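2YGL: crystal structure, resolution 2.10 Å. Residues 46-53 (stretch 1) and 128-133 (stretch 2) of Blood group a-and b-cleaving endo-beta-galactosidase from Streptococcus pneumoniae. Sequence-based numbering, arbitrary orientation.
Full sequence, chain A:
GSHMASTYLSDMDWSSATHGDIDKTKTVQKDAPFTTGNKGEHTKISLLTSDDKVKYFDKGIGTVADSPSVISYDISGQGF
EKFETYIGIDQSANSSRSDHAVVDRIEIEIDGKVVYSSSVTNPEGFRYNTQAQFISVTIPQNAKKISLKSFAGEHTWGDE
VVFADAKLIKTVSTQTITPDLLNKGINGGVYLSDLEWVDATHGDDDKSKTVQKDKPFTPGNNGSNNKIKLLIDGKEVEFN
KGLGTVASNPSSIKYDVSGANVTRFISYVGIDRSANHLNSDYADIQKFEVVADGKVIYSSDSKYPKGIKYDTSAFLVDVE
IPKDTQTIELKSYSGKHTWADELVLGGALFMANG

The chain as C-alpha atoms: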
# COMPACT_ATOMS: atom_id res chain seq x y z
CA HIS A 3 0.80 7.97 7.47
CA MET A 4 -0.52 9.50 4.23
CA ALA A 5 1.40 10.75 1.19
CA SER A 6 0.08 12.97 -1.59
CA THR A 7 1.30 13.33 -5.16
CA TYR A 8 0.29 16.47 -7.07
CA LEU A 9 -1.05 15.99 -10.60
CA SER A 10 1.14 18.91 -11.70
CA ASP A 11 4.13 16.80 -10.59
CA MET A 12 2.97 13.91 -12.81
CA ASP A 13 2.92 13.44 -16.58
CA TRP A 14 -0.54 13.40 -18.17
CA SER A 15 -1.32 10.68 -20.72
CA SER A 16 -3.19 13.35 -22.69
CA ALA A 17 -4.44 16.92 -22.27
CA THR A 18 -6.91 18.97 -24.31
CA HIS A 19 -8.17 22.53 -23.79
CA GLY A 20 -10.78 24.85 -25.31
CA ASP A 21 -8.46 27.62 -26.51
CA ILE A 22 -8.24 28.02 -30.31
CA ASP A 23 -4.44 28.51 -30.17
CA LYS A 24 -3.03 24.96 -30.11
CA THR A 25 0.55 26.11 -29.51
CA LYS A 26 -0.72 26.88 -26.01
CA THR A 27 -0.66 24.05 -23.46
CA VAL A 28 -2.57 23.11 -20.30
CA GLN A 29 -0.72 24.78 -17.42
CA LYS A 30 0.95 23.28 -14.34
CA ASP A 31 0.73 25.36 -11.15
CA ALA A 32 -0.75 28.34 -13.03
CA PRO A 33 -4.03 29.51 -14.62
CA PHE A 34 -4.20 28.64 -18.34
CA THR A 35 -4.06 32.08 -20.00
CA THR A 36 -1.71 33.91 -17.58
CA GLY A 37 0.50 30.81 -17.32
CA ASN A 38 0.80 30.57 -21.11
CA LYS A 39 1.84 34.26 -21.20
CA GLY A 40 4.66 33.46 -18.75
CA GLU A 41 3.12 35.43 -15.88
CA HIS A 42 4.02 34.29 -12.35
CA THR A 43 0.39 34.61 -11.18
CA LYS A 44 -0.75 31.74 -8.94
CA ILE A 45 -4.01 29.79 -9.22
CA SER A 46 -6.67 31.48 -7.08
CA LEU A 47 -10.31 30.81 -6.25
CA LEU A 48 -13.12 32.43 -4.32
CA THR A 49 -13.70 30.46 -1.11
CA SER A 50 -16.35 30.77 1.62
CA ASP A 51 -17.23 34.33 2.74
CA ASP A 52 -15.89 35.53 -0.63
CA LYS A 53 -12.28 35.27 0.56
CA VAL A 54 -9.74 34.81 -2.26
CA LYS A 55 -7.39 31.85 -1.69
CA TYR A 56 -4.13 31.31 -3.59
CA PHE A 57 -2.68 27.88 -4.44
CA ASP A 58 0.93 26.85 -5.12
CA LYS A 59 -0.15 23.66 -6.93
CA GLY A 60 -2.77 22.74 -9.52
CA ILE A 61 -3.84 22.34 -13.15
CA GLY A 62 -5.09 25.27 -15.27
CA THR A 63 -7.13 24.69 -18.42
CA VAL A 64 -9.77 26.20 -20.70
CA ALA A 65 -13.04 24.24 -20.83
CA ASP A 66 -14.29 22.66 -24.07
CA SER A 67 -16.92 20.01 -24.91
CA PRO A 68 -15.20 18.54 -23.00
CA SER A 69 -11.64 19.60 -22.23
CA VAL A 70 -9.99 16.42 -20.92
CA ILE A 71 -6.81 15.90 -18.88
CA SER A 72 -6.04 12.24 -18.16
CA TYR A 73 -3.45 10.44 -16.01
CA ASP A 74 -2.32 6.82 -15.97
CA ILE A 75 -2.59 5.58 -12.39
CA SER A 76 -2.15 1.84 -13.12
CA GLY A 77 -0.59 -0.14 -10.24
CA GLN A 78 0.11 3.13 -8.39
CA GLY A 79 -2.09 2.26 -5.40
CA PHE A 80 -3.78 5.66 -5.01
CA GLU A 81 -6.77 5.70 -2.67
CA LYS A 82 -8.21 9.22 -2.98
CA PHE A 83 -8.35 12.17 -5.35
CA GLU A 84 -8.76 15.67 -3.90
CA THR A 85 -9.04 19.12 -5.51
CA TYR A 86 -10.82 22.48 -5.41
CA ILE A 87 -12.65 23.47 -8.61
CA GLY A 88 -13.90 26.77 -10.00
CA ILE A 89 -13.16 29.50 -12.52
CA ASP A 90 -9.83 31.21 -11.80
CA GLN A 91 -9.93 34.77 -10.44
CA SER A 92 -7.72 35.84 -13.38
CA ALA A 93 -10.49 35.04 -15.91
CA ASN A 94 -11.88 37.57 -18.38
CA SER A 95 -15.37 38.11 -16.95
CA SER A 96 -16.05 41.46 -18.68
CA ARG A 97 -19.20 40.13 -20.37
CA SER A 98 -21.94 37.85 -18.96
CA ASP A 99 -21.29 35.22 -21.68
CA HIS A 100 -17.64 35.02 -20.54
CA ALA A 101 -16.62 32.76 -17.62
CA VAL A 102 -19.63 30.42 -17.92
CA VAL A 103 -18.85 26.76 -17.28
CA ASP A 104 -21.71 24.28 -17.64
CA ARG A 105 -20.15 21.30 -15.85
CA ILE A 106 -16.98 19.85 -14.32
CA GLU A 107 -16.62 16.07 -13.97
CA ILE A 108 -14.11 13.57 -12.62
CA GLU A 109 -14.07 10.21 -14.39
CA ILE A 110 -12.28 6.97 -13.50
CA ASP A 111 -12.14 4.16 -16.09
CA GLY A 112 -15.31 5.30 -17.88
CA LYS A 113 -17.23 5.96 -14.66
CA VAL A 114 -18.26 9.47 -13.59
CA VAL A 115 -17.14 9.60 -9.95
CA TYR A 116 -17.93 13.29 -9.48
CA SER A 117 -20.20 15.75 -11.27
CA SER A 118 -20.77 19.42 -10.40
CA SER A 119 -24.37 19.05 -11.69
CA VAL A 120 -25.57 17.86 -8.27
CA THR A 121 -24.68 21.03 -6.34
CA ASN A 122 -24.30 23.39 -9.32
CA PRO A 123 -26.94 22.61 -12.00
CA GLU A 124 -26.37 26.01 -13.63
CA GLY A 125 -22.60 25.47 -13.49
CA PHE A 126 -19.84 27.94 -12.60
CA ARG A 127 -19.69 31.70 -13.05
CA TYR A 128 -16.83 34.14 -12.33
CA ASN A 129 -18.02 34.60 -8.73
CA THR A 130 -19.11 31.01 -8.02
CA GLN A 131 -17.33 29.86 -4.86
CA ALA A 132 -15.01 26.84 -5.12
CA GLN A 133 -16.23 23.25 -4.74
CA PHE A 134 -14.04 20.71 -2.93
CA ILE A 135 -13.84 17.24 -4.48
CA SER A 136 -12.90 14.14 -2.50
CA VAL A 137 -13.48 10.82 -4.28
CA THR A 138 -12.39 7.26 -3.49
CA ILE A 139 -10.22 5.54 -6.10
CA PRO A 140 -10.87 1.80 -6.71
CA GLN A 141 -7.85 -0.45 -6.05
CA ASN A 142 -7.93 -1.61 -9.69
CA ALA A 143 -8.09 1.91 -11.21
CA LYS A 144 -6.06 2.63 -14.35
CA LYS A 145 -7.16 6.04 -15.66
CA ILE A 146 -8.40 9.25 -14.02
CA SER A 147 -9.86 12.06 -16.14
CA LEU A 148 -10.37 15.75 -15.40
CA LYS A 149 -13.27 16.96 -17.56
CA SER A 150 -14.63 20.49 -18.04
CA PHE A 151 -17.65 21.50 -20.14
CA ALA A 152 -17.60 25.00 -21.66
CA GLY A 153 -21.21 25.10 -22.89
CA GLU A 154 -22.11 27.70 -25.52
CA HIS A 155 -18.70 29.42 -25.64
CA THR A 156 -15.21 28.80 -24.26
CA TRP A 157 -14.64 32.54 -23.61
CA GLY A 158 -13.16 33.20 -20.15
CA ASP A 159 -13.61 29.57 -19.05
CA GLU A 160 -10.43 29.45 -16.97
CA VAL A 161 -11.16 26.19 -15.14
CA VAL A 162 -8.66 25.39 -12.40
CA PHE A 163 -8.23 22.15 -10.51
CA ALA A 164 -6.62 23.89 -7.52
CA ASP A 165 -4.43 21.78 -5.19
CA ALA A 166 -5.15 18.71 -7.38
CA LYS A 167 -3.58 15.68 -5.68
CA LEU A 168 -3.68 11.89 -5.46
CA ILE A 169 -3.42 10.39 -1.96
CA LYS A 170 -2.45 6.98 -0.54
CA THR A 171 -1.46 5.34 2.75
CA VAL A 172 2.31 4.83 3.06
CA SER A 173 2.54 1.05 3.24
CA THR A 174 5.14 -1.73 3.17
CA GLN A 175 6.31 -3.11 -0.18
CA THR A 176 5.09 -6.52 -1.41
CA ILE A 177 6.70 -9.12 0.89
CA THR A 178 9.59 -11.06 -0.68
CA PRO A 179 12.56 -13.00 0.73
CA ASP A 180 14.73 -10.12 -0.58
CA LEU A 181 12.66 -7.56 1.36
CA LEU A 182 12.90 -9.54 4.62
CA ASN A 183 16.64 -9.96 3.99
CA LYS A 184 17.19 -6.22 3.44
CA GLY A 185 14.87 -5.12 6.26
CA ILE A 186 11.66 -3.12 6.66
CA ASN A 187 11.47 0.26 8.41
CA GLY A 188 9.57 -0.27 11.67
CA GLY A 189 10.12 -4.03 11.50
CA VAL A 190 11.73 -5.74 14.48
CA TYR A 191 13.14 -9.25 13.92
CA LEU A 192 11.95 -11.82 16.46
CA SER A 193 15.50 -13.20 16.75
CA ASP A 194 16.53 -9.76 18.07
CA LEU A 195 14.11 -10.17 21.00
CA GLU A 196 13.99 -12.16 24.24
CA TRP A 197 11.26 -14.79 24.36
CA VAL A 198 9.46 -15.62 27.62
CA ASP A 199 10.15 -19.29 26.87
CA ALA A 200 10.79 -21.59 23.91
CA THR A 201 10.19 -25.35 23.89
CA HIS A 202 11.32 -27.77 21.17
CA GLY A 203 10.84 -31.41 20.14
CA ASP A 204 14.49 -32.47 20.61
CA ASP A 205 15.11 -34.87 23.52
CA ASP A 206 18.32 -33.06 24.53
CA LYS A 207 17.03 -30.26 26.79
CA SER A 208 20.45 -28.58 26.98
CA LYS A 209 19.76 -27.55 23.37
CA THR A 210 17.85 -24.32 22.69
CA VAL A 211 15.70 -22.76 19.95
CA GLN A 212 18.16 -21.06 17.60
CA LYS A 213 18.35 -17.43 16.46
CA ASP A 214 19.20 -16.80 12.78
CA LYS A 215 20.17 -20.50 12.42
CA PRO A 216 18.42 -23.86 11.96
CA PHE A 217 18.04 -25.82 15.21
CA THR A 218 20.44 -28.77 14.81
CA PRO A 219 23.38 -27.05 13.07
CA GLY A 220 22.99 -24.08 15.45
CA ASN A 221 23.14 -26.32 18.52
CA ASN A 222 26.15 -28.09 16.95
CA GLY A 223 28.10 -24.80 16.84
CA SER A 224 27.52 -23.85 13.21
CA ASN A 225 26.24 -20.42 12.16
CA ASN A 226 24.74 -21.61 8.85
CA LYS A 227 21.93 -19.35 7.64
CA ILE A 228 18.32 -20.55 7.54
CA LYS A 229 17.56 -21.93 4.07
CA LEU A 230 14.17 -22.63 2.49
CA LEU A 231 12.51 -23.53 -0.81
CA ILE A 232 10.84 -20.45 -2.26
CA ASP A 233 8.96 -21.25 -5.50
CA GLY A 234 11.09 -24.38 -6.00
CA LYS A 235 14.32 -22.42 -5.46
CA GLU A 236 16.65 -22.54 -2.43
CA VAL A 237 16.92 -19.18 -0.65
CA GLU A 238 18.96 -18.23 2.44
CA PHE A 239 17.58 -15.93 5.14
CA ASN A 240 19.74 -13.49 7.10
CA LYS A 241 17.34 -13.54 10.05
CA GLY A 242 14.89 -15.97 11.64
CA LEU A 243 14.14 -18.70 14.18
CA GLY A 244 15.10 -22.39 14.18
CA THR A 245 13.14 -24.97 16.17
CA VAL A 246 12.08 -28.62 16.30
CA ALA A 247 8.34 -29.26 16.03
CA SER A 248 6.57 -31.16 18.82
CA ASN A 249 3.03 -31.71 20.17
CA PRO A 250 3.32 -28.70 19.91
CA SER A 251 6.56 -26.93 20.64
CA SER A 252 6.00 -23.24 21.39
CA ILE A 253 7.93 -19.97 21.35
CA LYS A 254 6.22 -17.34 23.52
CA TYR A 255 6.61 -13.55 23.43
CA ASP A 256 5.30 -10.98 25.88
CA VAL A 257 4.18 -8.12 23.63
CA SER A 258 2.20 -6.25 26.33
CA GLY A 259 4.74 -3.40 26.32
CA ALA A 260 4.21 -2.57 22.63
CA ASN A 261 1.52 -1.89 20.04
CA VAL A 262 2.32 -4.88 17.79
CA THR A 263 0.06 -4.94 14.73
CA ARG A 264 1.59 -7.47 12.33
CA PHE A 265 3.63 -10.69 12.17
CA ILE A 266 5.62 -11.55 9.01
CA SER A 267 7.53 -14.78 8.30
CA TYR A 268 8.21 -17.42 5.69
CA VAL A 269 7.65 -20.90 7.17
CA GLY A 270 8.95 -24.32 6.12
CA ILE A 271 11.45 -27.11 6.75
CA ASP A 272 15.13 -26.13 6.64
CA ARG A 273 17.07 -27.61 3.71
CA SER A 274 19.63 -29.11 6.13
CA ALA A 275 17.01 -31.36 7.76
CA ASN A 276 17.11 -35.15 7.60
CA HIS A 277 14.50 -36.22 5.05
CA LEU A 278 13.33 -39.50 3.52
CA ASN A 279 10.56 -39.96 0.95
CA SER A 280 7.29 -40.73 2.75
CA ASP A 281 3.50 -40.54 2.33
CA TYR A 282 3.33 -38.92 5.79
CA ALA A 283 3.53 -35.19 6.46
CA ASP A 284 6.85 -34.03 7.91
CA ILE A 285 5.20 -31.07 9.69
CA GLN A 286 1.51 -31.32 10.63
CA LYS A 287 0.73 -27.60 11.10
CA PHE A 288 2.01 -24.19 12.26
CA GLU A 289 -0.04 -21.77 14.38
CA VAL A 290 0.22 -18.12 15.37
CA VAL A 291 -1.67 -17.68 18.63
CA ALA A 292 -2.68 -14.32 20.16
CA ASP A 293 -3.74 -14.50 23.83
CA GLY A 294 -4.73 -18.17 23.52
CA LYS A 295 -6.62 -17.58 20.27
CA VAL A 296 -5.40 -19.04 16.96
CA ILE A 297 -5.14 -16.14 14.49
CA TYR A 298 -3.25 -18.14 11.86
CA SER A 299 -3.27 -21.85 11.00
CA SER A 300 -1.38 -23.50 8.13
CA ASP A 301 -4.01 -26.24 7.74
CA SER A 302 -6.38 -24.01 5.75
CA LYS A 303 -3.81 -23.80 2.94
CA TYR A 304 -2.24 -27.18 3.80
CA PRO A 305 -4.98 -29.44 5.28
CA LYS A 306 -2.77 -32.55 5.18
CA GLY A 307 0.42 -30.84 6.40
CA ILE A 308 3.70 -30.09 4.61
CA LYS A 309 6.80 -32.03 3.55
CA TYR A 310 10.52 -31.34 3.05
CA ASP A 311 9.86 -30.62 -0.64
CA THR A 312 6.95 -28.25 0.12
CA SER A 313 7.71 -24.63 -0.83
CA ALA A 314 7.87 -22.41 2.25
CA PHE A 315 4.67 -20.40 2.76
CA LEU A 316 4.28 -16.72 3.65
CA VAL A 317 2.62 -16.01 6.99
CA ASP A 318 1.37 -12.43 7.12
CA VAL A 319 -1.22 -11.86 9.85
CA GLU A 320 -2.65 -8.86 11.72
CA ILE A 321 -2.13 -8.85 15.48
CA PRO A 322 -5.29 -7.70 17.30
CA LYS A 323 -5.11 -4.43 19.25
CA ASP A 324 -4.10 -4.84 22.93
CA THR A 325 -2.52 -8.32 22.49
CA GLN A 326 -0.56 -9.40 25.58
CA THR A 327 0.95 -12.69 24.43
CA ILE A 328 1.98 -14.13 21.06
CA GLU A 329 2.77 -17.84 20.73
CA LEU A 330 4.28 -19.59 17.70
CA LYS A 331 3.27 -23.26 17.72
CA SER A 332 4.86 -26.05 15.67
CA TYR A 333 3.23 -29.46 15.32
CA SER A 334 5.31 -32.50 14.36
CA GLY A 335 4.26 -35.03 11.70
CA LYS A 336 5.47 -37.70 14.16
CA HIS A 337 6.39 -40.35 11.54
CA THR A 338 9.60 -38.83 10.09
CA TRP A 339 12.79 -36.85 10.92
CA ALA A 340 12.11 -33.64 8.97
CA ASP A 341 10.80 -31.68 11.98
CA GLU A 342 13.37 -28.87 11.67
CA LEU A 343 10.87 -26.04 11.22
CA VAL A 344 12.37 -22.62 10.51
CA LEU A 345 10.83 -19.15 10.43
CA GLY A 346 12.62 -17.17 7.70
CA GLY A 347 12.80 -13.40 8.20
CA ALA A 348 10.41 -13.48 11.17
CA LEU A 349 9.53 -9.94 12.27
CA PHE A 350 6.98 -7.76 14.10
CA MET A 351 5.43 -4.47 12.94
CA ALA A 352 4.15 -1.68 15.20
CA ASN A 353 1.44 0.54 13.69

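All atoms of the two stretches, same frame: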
# COMPACT_ATOMS: atom_id res chain seq x y z
N SER A 46 -5.87 30.98 -8.19
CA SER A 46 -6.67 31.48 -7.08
C SER A 46 -8.17 31.31 -7.30
O SER A 46 -8.66 31.43 -8.42
CB SER A 46 -6.33 32.94 -6.74
OG SER A 46 -6.64 33.80 -7.82
N LEU A 47 -8.87 31.02 -6.21
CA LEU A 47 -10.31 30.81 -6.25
C LEU A 47 -11.00 31.54 -5.11
O LEU A 47 -10.40 31.79 -4.06
CB LEU A 47 -10.63 29.31 -6.16
CG LEU A 47 -10.43 28.46 -7.42
CD1 LEU A 47 -10.64 26.98 -7.12
CD2 LEU A 47 -11.36 28.92 -8.53
N LEU A 48 -12.26 31.87 -5.34
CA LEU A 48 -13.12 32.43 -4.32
C LEU A 48 -13.57 31.30 -3.39
O LEU A 48 -14.16 30.31 -3.84
CB LEU A 48 -14.34 33.09 -4.97
CG LEU A 48 -15.07 34.23 -4.25
CD1 LEU A 48 -14.17 35.44 -4.05
CD2 LEU A 48 -16.29 34.62 -5.06
N THR A 49 -13.26 31.44 -2.10
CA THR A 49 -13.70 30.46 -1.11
C THR A 49 -14.90 31.00 -0.33
O THR A 49 -15.51 31.98 -0.74
CB THR A 49 -12.53 30.00 -0.19
OG1 THR A 49 -12.97 28.91 0.64
CG2 THR A 49 -12.03 31.13 0.69
N SER A 50 -15.23 30.35 0.79
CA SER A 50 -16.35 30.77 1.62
C SER A 50 -16.13 32.18 2.17
O SER A 50 -14.99 32.60 2.40
CB SER A 50 -16.58 29.78 2.76
OG SER A 50 -17.84 30.02 3.37
N ASP A 51 -17.23 32.91 2.37
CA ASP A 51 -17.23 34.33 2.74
C ASP A 51 -16.55 35.24 1.72
O ASP A 51 -16.10 36.34 2.06
CB ASP A 51 -16.64 34.55 4.14
CG ASP A 51 -17.71 34.64 5.21
OD1 ASP A 51 -18.36 33.61 5.49
OD2 ASP A 51 -17.92 35.75 5.75
N ASP A 52 -16.49 34.78 0.47
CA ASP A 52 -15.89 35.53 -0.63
C ASP A 52 -14.42 35.91 -0.42
O ASP A 52 -13.94 36.91 -0.97
CB ASP A 52 -16.74 36.77 -0.98
CG ASP A 52 -17.96 36.43 -1.81
OD1 ASP A 52 -18.07 35.27 -2.27
OD2 ASP A 52 -18.82 37.32 -2.01
N LYS A 53 -13.72 35.11 0.37
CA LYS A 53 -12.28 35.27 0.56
C LYS A 53 -11.54 34.63 -0.63
O LYS A 53 -11.88 33.52 -1.04
CB LYS A 53 -11.83 34.64 1.88
CG LYS A 53 -10.32 34.63 2.10
CD LYS A 53 -9.91 33.67 3.21
CE LYS A 53 -8.49 33.15 3.01
NZ LYS A 53 -7.46 34.24 3.05
N TYR A 128 -18.06 33.50 -12.80
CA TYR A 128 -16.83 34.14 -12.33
C TYR A 128 -16.77 34.26 -10.81
O TYR A 128 -15.69 34.21 -10.22
CB TYR A 128 -16.68 35.53 -12.97
CG TYR A 128 -17.41 36.62 -12.22
CD1 TYR A 128 -18.78 36.81 -12.37
CD2 TYR A 128 -16.72 37.45 -11.32
CE1 TYR A 128 -19.45 37.80 -11.67
CE2 TYR A 128 -17.39 38.44 -10.61
CZ TYR A 128 -18.75 38.61 -10.79
OH TYR A 128 -19.42 39.59 -10.10
N ASN A 129 -17.94 34.43 -10.18
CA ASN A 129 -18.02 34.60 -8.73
C ASN A 129 -18.60 33.39 -7.99
O ASN A 129 -18.96 33.50 -6.81
CB ASN A 129 -18.82 35.88 -8.39
CG ASN A 129 -20.28 35.79 -8.81
OD1 ASN A 129 -20.62 35.13 -9.79
ND2 ASN A 129 -21.15 36.47 -8.06
N THR A 130 -18.69 32.25 -8.67
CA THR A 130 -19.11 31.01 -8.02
C THR A 130 -17.98 30.52 -7.12
O THR A 130 -16.85 30.33 -7.58
CB THR A 130 -19.50 29.91 -9.02
OG1 THR A 130 -20.43 30.43 -9.97
CG2 THR A 130 -20.13 28.72 -8.30
N GLN A 131 -18.30 30.32 -5.85
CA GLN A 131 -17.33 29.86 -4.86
C GLN A 131 -16.87 28.43 -5.17
O GLN A 131 -17.62 27.65 -5.76
CB GLN A 131 -17.90 29.97 -3.45
CG GLN A 131 -18.15 31.41 -3.00
CD GLN A 131 -18.67 31.52 -1.58
OE1 GLN A 131 -19.10 30.53 -0.98
NE2 GLN A 131 -18.62 32.73 -1.02
N ALA A 132 -15.64 28.12 -4.78
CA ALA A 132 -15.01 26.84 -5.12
C ALA A 132 -15.73 25.63 -4.52
O ALA A 132 -16.25 25.71 -3.41
CB ALA A 132 -13.55 26.85 -4.69
N GLN A 133 -15.75 24.53 -5.26
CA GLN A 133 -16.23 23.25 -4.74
C GLN A 133 -15.05 22.34 -4.47
O GLN A 133 -14.13 22.24 -5.28
CB GLN A 133 -17.19 22.58 -5.73
CG GLN A 133 -18.56 23.26 -5.86
CD GLN A 133 -19.46 23.04 -4.65
OE1 GLN A 133 -19.27 22.10 -3.88
NE2 GLN A 133 -20.46 23.90 -4.50
O HOH W 1 -14.00 30.44 -7.14
O HOH W 2 -20.22 30.88 1.49

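The side chain of Gln-131 reaches into the turn at residues 49-53 and meets it directly through NE2 and by way of a water through OE1. Its NE2 donates a hydrogen bond to Asp-52 OD1 (2.9 Å, 161° at the hydrogen), while its OE1 accepts one from water 2 (2.7 Å), which is also hydrogen-bonded to Ser-50 OG (3.2 Å). The same NE2 sits 3.2 Å from Thr-49 O, but the angle is too poor for a hydrogen bond. The turn itself is held by Thr-49 N to Lys-53 O (2.7 Å) and by a weak bond from Asp-52 N to Thr-49 O (3.2 Å); Asp-51 and Asp-52 both take positive phi values.

Where the strand that ends at Leu-48 gives way to the turn, the backbones meet directly: Ala-132 N donates to Leu-48 O (2.8 Å, 159°), and Gln-131 CA adds a CA-H...O contact to the same oxygen (3.4 Å). Water 1 bridges the backbones, accepting from Leu-48 N (2.9 Å) and lying 2.9 Å from Thr-130 O, in hydrogen-bonding geometry.

The apolar part is small: Ala-132 points its CB toward stretch 1, 3.8 Å from Leu-47 CD1. Leu-48 starts sideways, yet its end comes nearer, placing CD2 in van der Waals approach 3.4 Å from Asn-129 O and 4.2 Å from Gln-131 CG. The whole contact buries a modest 329 Å², both sides summed.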